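PDB 3S5S: mandelate racemase/muconate lactonizing enzyme family protein from Sorangium cellulosum, which belongs to the enolase superfamily, pairing an N-terminal capping domain with a modified TIM-barrel domain. Local coordinates for residues L330-R342 and L348-Q360. Residues are numbered along the deposited sequence; the frame is centred on the assembly and turned at random.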
ATOM      1  N   LEU A 330       3.543 -26.785  16.457  1.00 35.64           N
ATOM      2  CA  LEU A 330       4.978 -27.022  16.508  1.00 35.11           C
ATOM      3  C   LEU A 330       5.403 -27.490  17.893  1.00 36.56           C
ATOM      4  O   LEU A 330       5.052 -26.866  18.920  1.00 36.00           O
ATOM      5  CB  LEU A 330       5.724 -25.748  16.129  1.00 32.30           C
ATOM      6  CG  LEU A 330       5.381 -25.164  14.752  1.00 29.70           C
ATOM      7  CD1 LEU A 330       6.215 -23.933  14.525  1.00 27.63           C
ATOM      8  CD2 LEU A 330       5.636 -26.136  13.617  1.00 28.74           C
ATOM      9  N   ALA A 331       6.200 -28.559  17.891  1.00 37.35           N
ATOM     10  CA  ALA A 331       6.656 -29.226  19.087  1.00 38.62           C
ATOM     11  C   ALA A 331       7.740 -28.447  19.784  1.00 38.11           C
ATOM     12  O   ALA A 331       8.135 -28.792  20.886  1.00 40.28           O
ATOM     13  CB  ALA A 331       7.174 -30.617  18.733  1.00 40.18           C
ATOM     14  N   GLU A 332       8.263 -27.424  19.138  1.00 36.71           N
ATOM     15  CA  GLU A 332       9.268 -26.559  19.757  1.00 36.70           C
ATOM     16  C   GLU A 332       9.070 -25.151  19.292  1.00 33.48           C
ATOM     17  O   GLU A 332       8.411 -24.905  18.295  1.00 32.90           O
ATOM     18  CB  GLU A 332      10.680 -26.952  19.330  1.00 38.09           C
ATOM     19  CG  GLU A 332      11.246 -28.069  20.080  1.00 44.53           C
ATOM     20  CD  GLU A 332      12.102 -28.979  19.203  1.00 50.80           C
ATOM     21  OE1 GLU A 332      12.696 -28.487  18.198  1.00 50.57           O
ATOM     22  OE2 GLU A 332      12.162 -30.192  19.544  1.00 54.11           O
ATOM     23  N   ASN A 333       9.697 -24.238  20.006  1.00 32.58           N
ATOM     24  CA  ASN A 333       9.722 -22.829  19.667  1.00 30.03           C
ATOM     25  C   ASN A 333      11.164 -22.415  19.816  1.00 29.97           C
ATOM     26  O   ASN A 333      11.628 -22.177  20.950  1.00 30.96           O
ATOM     27  CB  ASN A 333       8.841 -22.007  20.619  1.00 28.66           C
ATOM     28  CG  ASN A 333       8.905 -20.514  20.317  1.00 27.15           C
ATOM     29  OD1 ASN A 333       9.721 -20.082  19.516  1.00 27.57           O
ATOM     30  ND2 ASN A 333       8.046 -19.726  20.940  1.00 24.60           N
ATOM     31  N   PRO A 334      11.899 -22.356  18.703  1.00 29.35           N
ATOM     32  CA  PRO A 334      13.322 -21.971  18.817  1.00 29.99           C
ATOM     33  C   PRO A 334      13.556 -20.446  18.901  1.00 29.01           C
ATOM     34  O   PRO A 334      14.682 -19.995  18.684  1.00 29.68           O
ATOM     35  CB  PRO A 334      13.942 -22.518  17.527  1.00 29.75           C
ATOM     36  CG  PRO A 334      12.841 -22.495  16.544  1.00 29.36           C
ATOM     37  CD  PRO A 334      11.552 -22.790  17.339  1.00 29.23           C
ATOM     38  N   PHE A 335      12.512 -19.669  19.206  1.00 27.67           N
ATOM     39  CA  PHE A 335      12.591 -18.190  19.245  1.00 26.48           C
ATOM     40  C   PHE A 335      12.154 -17.574  20.580  1.00 26.49           C
ATOM     41  O   PHE A 335      11.332 -18.135  21.269  1.00 27.23           O
ATOM     42  CB  PHE A 335      11.667 -17.600  18.178  1.00 24.84           C
ATOM     43  CG  PHE A 335      12.052 -17.941  16.770  1.00 23.78           C
ATOM     44  CD1 PHE A 335      13.149 -17.321  16.161  1.00 22.60           C
ATOM     45  CD2 PHE A 335      11.326 -18.876  16.052  1.00 19.80           C
ATOM     46  CE1 PHE A 335      13.506 -17.614  14.854  1.00 22.70           C
ATOM     47  CE2 PHE A 335      11.661 -19.165  14.735  1.00 23.68           C
ATOM     48  CZ  PHE A 335      12.759 -18.531  14.124  1.00 21.36           C
ATOM     49  N   ASP A 336      12.709 -16.413  20.912  1.00 26.79           N
ATOM     50  CA  ASP A 336      12.254 -15.579  22.034  1.00 26.81           C
ATOM     51  C   ASP A 336      11.466 -14.471  21.411  1.00 24.80           C
ATOM     52  O   ASP A 336      11.737 -14.156  20.251  1.00 23.51           O
ATOM     53  CB  ASP A 336      13.446 -14.954  22.778  1.00 26.94           C
ATOM     54  CG  ASP A 336      14.313 -16.006  23.476  1.00 32.42           C
ATOM     55  OD1 ASP A 336      13.731 -16.914  24.189  1.00 31.39           O
ATOM     56  OD2 ASP A 336      15.572 -15.905  23.318  1.00 30.98           O
ATOM     57  N   GLY A 337      10.532 -13.878  22.174  1.00 23.82           N
ATOM     58  CA  GLY A 337       9.792 -12.692  21.743  1.00 22.94           C
ATOM     59  C   GLY A 337       8.672 -12.950  20.738  1.00 23.44           C
ATOM     60  O   GLY A 337       8.357 -14.100  20.418  1.00 24.08           O
ATOM     61  N   GLY A 338       8.060 -11.884  20.237  1.00 21.63           N
ATOM     62  CA  GLY A 338       6.899 -12.043  19.396  1.00 21.63           C
ATOM     63  C   GLY A 338       5.618 -11.811  20.165  1.00 23.06           C
ATOM     64  O   GLY A 338       5.637 -11.329  21.306  1.00 23.65           O
ATOM     65  N   PHE A 339       4.500 -12.172  19.546  1.00 22.89           N
ATOM     66  CA  PHE A 339       3.218 -12.011  20.155  1.00 23.11           C
ATOM     67  C   PHE A 339       3.128 -12.916  21.376  1.00 23.99           C
ATOM     68  O   PHE A 339       3.829 -13.916  21.469  1.00 23.68           O
ATOM     69  CB  PHE A 339       2.088 -12.366  19.178  1.00 23.39           C
ATOM     70  CG  PHE A 339       2.130 -13.799  18.656  1.00 26.34           C
ATOM     71  CD1 PHE A 339       1.920 -14.052  17.315  1.00 31.05           C
ATOM     72  CD2 PHE A 339       2.316 -14.875  19.513  1.00 29.89           C
ATOM     73  CE1 PHE A 339       1.931 -15.378  16.819  1.00 36.86           C
ATOM     74  CE2 PHE A 339       2.348 -16.190  19.049  1.00 34.36           C
ATOM     75  CZ  PHE A 339       2.172 -16.448  17.711  1.00 37.02           C
ATOM     76  N   VAL A 340       2.245 -12.544  22.296  1.00 23.27           N
ATOM     77  CA  VAL A 340       1.948 -13.337  23.456  1.00 23.15           C
ATOM     78  C   VAL A 340       0.608 -13.984  23.122  1.00 23.07           C
ATOM     79  O   VAL A 340      -0.289 -13.308  22.607  1.00 23.12           O
ATOM     80  CB  VAL A 340       1.880 -12.394  24.696  1.00 24.33           C
ATOM     81  CG1 VAL A 340       1.286 -13.073  25.902  1.00 21.17           C
ATOM     82  CG2 VAL A 340       3.294 -11.790  24.975  1.00 22.28           C
ATOM     83  N   GLN A 341       0.482 -15.289  23.364  1.00 22.68           N
ATOM     84  CA  GLN A 341      -0.713 -16.003  22.955  1.00 23.20           C
ATOM     85  C   GLN A 341      -1.499 -16.453  24.164  1.00 24.53           C
ATOM     86  O   GLN A 341      -0.924 -16.936  25.132  1.00 25.61           O
ATOM     87  CB  GLN A 341      -0.366 -17.188  22.029  1.00 23.14           C
ATOM     88  CG  GLN A 341      -1.596 -17.975  21.526  1.00 23.10           C
ATOM     89  CD  GLN A 341      -1.434 -18.538  20.127  1.00 22.67           C
ATOM     90  OE1 GLN A 341      -0.313 -18.696  19.647  1.00 24.75           O
ATOM     91  NE2 GLN A 341      -2.553 -18.913  19.490  1.00 22.20           N
ATOM     92  N   ARG A 342      -2.807 -16.226  24.151  1.00 25.08           N
ATOM     93  CA  ARG A 342      -3.662 -16.719  25.241  1.00 26.80           C
ATOM     94  C   ARG A 342      -4.853 -17.401  24.596  1.00 26.82           C
ATOM     95  O   ARG A 342      -5.899 -16.815  24.409  1.00 26.51           O
ATOM     96  CB  ARG A 342      -4.068 -15.592  26.245  1.00 27.89           C
ATOM     97  CG  ARG A 342      -2.944 -15.148  27.229  1.00 30.26           C
ATOM     98  CD  ARG A 342      -2.737 -13.606  27.403  1.00 37.75           C
ATOM     99  NE  ARG A 342      -3.920 -12.810  27.779  1.00 43.90           N
ATOM    100  CZ  ARG A 342      -4.484 -11.862  27.005  1.00 46.97           C
ATOM    101  NH1 ARG A 342      -3.970 -11.578  25.788  1.00 44.79           N
ATOM    102  NH2 ARG A 342      -5.554 -11.184  27.451  1.00 44.39           N
ATOM    103  N   LEU A 348       0.132  -7.901  20.852  1.00 24.35           N
ATOM    104  CA  LEU A 348       1.385  -7.409  20.309  1.00 25.68           C
ATOM    105  C   LEU A 348       2.035  -6.285  21.129  1.00 27.76           C
ATOM    106  O   LEU A 348       3.132  -5.826  20.805  1.00 27.77           O
ATOM    107  CB  LEU A 348       1.236  -6.968  18.860  1.00 24.38           C
ATOM    108  CG  LEU A 348       0.656  -7.811  17.737  1.00 24.02           C
ATOM    109  CD1 LEU A 348       0.562  -6.900  16.541  1.00 16.98           C
ATOM    110  CD2 LEU A 348       1.423  -9.114  17.406  1.00 18.85           C
ATOM    111  N   GLU A 349       1.382  -5.905  22.220  1.00 30.61           N
ATOM    112  CA  GLU A 349       1.818  -4.803  23.092  1.00 33.01           C
ATOM    113  C   GLU A 349       3.269  -4.884  23.590  1.00 33.05           C
ATOM    114  O   GLU A 349       3.936  -3.822  23.798  1.00 34.22           O
ATOM    115  CB  GLU A 349       0.847  -4.657  24.288  1.00 35.60           C
ATOM    116  CG  GLU A 349      -0.309  -3.640  24.022  1.00 40.26           C
ATOM    117  CD  GLU A 349      -1.180  -3.304  25.274  1.00 49.38           C
ATOM    118  OE1 GLU A 349      -1.039  -3.982  26.339  1.00 50.24           O
ATOM    119  OE2 GLU A 349      -2.025  -2.355  25.181  1.00 51.33           O
ATOM    120  N   GLY A 350       3.773  -6.103  23.770  1.00 30.58           N
ATOM    121  CA  GLY A 350       5.133  -6.262  24.259  1.00 29.38           C
ATOM    122  C   GLY A 350       6.204  -6.153  23.170  1.00 28.48           C
ATOM    123  O   GLY A 350       7.364  -6.358  23.437  1.00 27.38           O
ATOM    124  N   ILE A 351       5.798  -5.876  21.932  1.00 27.13           N
ATOM    125  CA  ILE A 351       6.722  -5.742  20.831  1.00 25.69           C
ATOM    126  C   ILE A 351       7.027  -4.272  20.723  1.00 26.55           C
ATOM    127  O   ILE A 351       6.119  -3.430  20.531  1.00 27.14           O
ATOM    128  CB  ILE A 351       6.113  -6.266  19.539  1.00 24.83           C
ATOM    129  CG1 ILE A 351       5.920  -7.771  19.671  1.00 23.96           C
ATOM    130  CG2 ILE A 351       7.005  -5.890  18.320  1.00 22.34           C
ATOM    131  CD1 ILE A 351       5.036  -8.357  18.607  1.00 25.63           C
ATOM    132  N   ARG A 352       8.295  -3.959  20.904  1.00 26.87           N
ATOM    133  CA  ARG A 352       8.731  -2.589  21.056  1.00 28.51           C
ATOM    134  C   ARG A 352       9.550  -2.112  19.838  1.00 27.11           C
ATOM    135  O   ARG A 352       9.718  -0.924  19.653  1.00 27.50           O
ATOM    136  CB  ARG A 352       9.605  -2.480  22.315  1.00 30.29           C
ATOM    137  CG  ARG A 352       8.898  -2.812  23.667  1.00 37.19           C
ATOM    138  CD  ARG A 352       9.468  -1.931  24.839  1.00 46.62           C
ATOM    139  NE  ARG A 352      10.937  -2.041  24.983  1.00 53.26           N
ATOM    140  CZ  ARG A 352      11.805  -1.013  25.026  1.00 58.77           C
ATOM    141  NH1 ARG A 352      13.116  -1.251  25.166  1.00 60.73           N
ATOM    142  NH2 ARG A 352      11.384   0.259  24.948  1.00 59.94           N
ATOM    143  N   ALA A 353      10.075  -3.048  19.046  1.00 24.98           N
ATOM    144  CA  ALA A 353      11.028  -2.747  17.996  1.00 24.21           C
ATOM    145  C   ALA A 353      11.094  -3.910  16.981  1.00 22.40           C
ATOM    146  O   ALA A 353      11.245  -5.066  17.379  1.00 22.14           O
ATOM    147  CB  ALA A 353      12.407  -2.460  18.594  1.00 24.97           C
ATOM    148  N   GLY A 354      10.973  -3.600  15.691  1.00 21.00           N
ATOM    149  CA  GLY A 354      10.831  -4.636  14.659  1.00 20.36           C
ATOM    150  C   GLY A 354       9.608  -5.531  14.968  1.00 20.40           C
ATOM    151  O   GLY A 354       8.582  -5.051  15.489  1.00 17.84           O
ATOM    152  N   HIS A 355       9.732  -6.826  14.660  1.00 19.82           N
ATOM    153  CA  HIS A 355       8.729  -7.788  15.085  1.00 19.90           C
ATOM    154  C   HIS A 355       8.983  -8.403  16.454  1.00 20.74           C
ATOM    155  O   HIS A 355       8.172  -9.218  16.888  1.00 21.20           O
ATOM    156  CB  HIS A 355       8.509  -8.892  14.042  1.00 19.44           C
ATOM    157  CG  HIS A 355       9.757  -9.548  13.576  1.00 19.29           C
ATOM    158  ND1 HIS A 355      10.666 -10.114  14.452  1.00 19.61           N
ATOM    159  CD2 HIS A 355      10.238  -9.766  12.324  1.00 17.34           C
ATOM    160  CE1 HIS A 355      11.663 -10.641  13.749  1.00 17.08           C
ATOM    161  NE2 HIS A 355      11.416 -10.462  12.460  1.00 16.46           N
ATOM    162  N   GLY A 356      10.076  -8.005  17.138  1.00 20.84           N
ATOM    163  CA  GLY A 356      10.396  -8.499  18.512  1.00 19.57           C
ATOM    164  C   GLY A 356      10.891  -9.934  18.637  1.00 19.72           C
ATOM    165  O   GLY A 356      11.120 -10.441  19.752  1.00 21.40           O
ATOM    166  N   VAL A 357      11.071 -10.617  17.507  1.00 19.19           N
ATOM    167  CA  VAL A 357      11.491 -12.024  17.557  1.00 18.87           C
ATOM    168  C   VAL A 357      13.020 -12.181  17.318  1.00 21.25           C
ATOM    169  O   VAL A 357      13.564 -11.677  16.345  1.00 21.33           O
ATOM    170  CB  VAL A 357      10.670 -12.871  16.523  1.00 18.08           C
ATOM    171  CG1 VAL A 357      11.052 -14.364  16.539  1.00 15.28           C
ATOM    172  CG2 VAL A 357       9.203 -12.662  16.753  1.00 13.36           C
ATOM    173  N   THR A 358      13.677 -12.930  18.189  1.00 23.23           N
ATOM    174  CA  THR A 358      15.081 -13.254  18.062  1.00 25.93           C
ATOM    175  C   THR A 358      15.301 -14.765  18.215  1.00 27.48           C
ATOM    176  O   THR A 358      14.603 -15.465  18.993  1.00 28.11           O
ATOM    177  CB  THR A 358      15.968 -12.501  19.115  1.00 26.80           C
ATOM    178  OG1 THR A 358      15.687 -11.118  19.067  1.00 28.66           O
ATOM    179  CG2 THR A 358      17.499 -12.600  18.773  1.00 29.65           C
ATOM    180  N   PRO A 359      16.310 -15.285  17.511  1.00 28.91           N
ATOM    181  CA  PRO A 359      16.607 -16.678  17.819  1.00 30.60           C
ATOM    182  C   PRO A 359      17.280 -16.837  19.195  1.00 32.85           C
ATOM    183  O   PRO A 359      17.917 -15.913  19.696  1.00 33.62           O
ATOM    184  CB  PRO A 359      17.508 -17.121  16.658  1.00 31.97           C
ATOM    185  CG  PRO A 359      17.971 -15.874  15.965  1.00 31.03           C
ATOM    186  CD  PRO A 359      17.017 -14.765  16.323  1.00 27.80           C
ATOM    187  N   GLN A 360      17.086 -17.987  19.821  1.00 35.14           N
ATOM    188  CA  GLN A 360      17.731 -18.325  21.097  1.00 37.68           C
ATOM    189  C   GLN A 360      19.167 -18.818  20.930  1.00 39.47           C
ATOM    190  O   GLN A 360      19.577 -19.204  19.829  1.00 41.02           O
ATOM    191  CB  GLN A 360      16.918 -19.399  21.826  1.00 38.62           C
ATOM    192  CG  GLN A 360      15.437 -19.081  21.947  1.00 36.65           C
ATOM    193  CD  GLN A 360      14.688 -20.171  22.699  1.00 40.44           C
ATOM    194  OE1 GLN A 360      15.002 -21.361  22.575  1.00 40.80           O
ATOM    195  NE2 GLN A 360      13.704 -19.769  23.499  1.00 39.83           N
TER
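Asp336 and Thr358 form the hydrogen-bonded pair of a short two-stranded antiparallel ribbon, 335-336 with 358-359, in which Phe335 and Pro359 are the non-hydrogen-bonded pair. Asp336 N donates to Thr358 O at 2.9 Å, and Thr358 N returns a bond to Asp336 O at 3.1 Å. A weak third bond, from Gln360 N to Pro334 O, continues the ladder. On the face carrying Asp336 and Thr358, the Gln360 side chain reaches back across the ribbon, extended beyond CG, and its NE2 donates to Asp336 OD1 at 2.9 Å. The amide approaches from above the carboxylate plane, the two groups turned 46° apart, and the Gln360 CG methylene lies against Asp336 OD2.

Phe335 turns to the other side. With CG anti to its carbonyl carbon (chi1 -64°), the ring sets CD1 3.6 Å from Val357 CG1. The other Val357 methyl, CG2, rests on Gly338 CA at 3.6 Å, so this valine touches both the ribbon and the chain leaving it. Further along, Ile351 CD1 packs against the Gly338 backbone, and Leu348 CD2 meets Phe339 CB at 3.8 Å.

Two local bonds shape the approaches. Asn333 OD1 accepts from Phe335 N in an Asx turn, and His355 ND1 accepts from Val357 N, which lies in the plane of the imidazole ring; His355 NE2 is bonded in turn to Phe49 O in strand 47-52.

The ribbon follows the last barrel strand, 319-322. Leu348, Ile351 and His355 lean on helix 303-316, while Phe335 also touches Leu15 of strand 7-25, bringing the contact against a strand of the N-terminal domain.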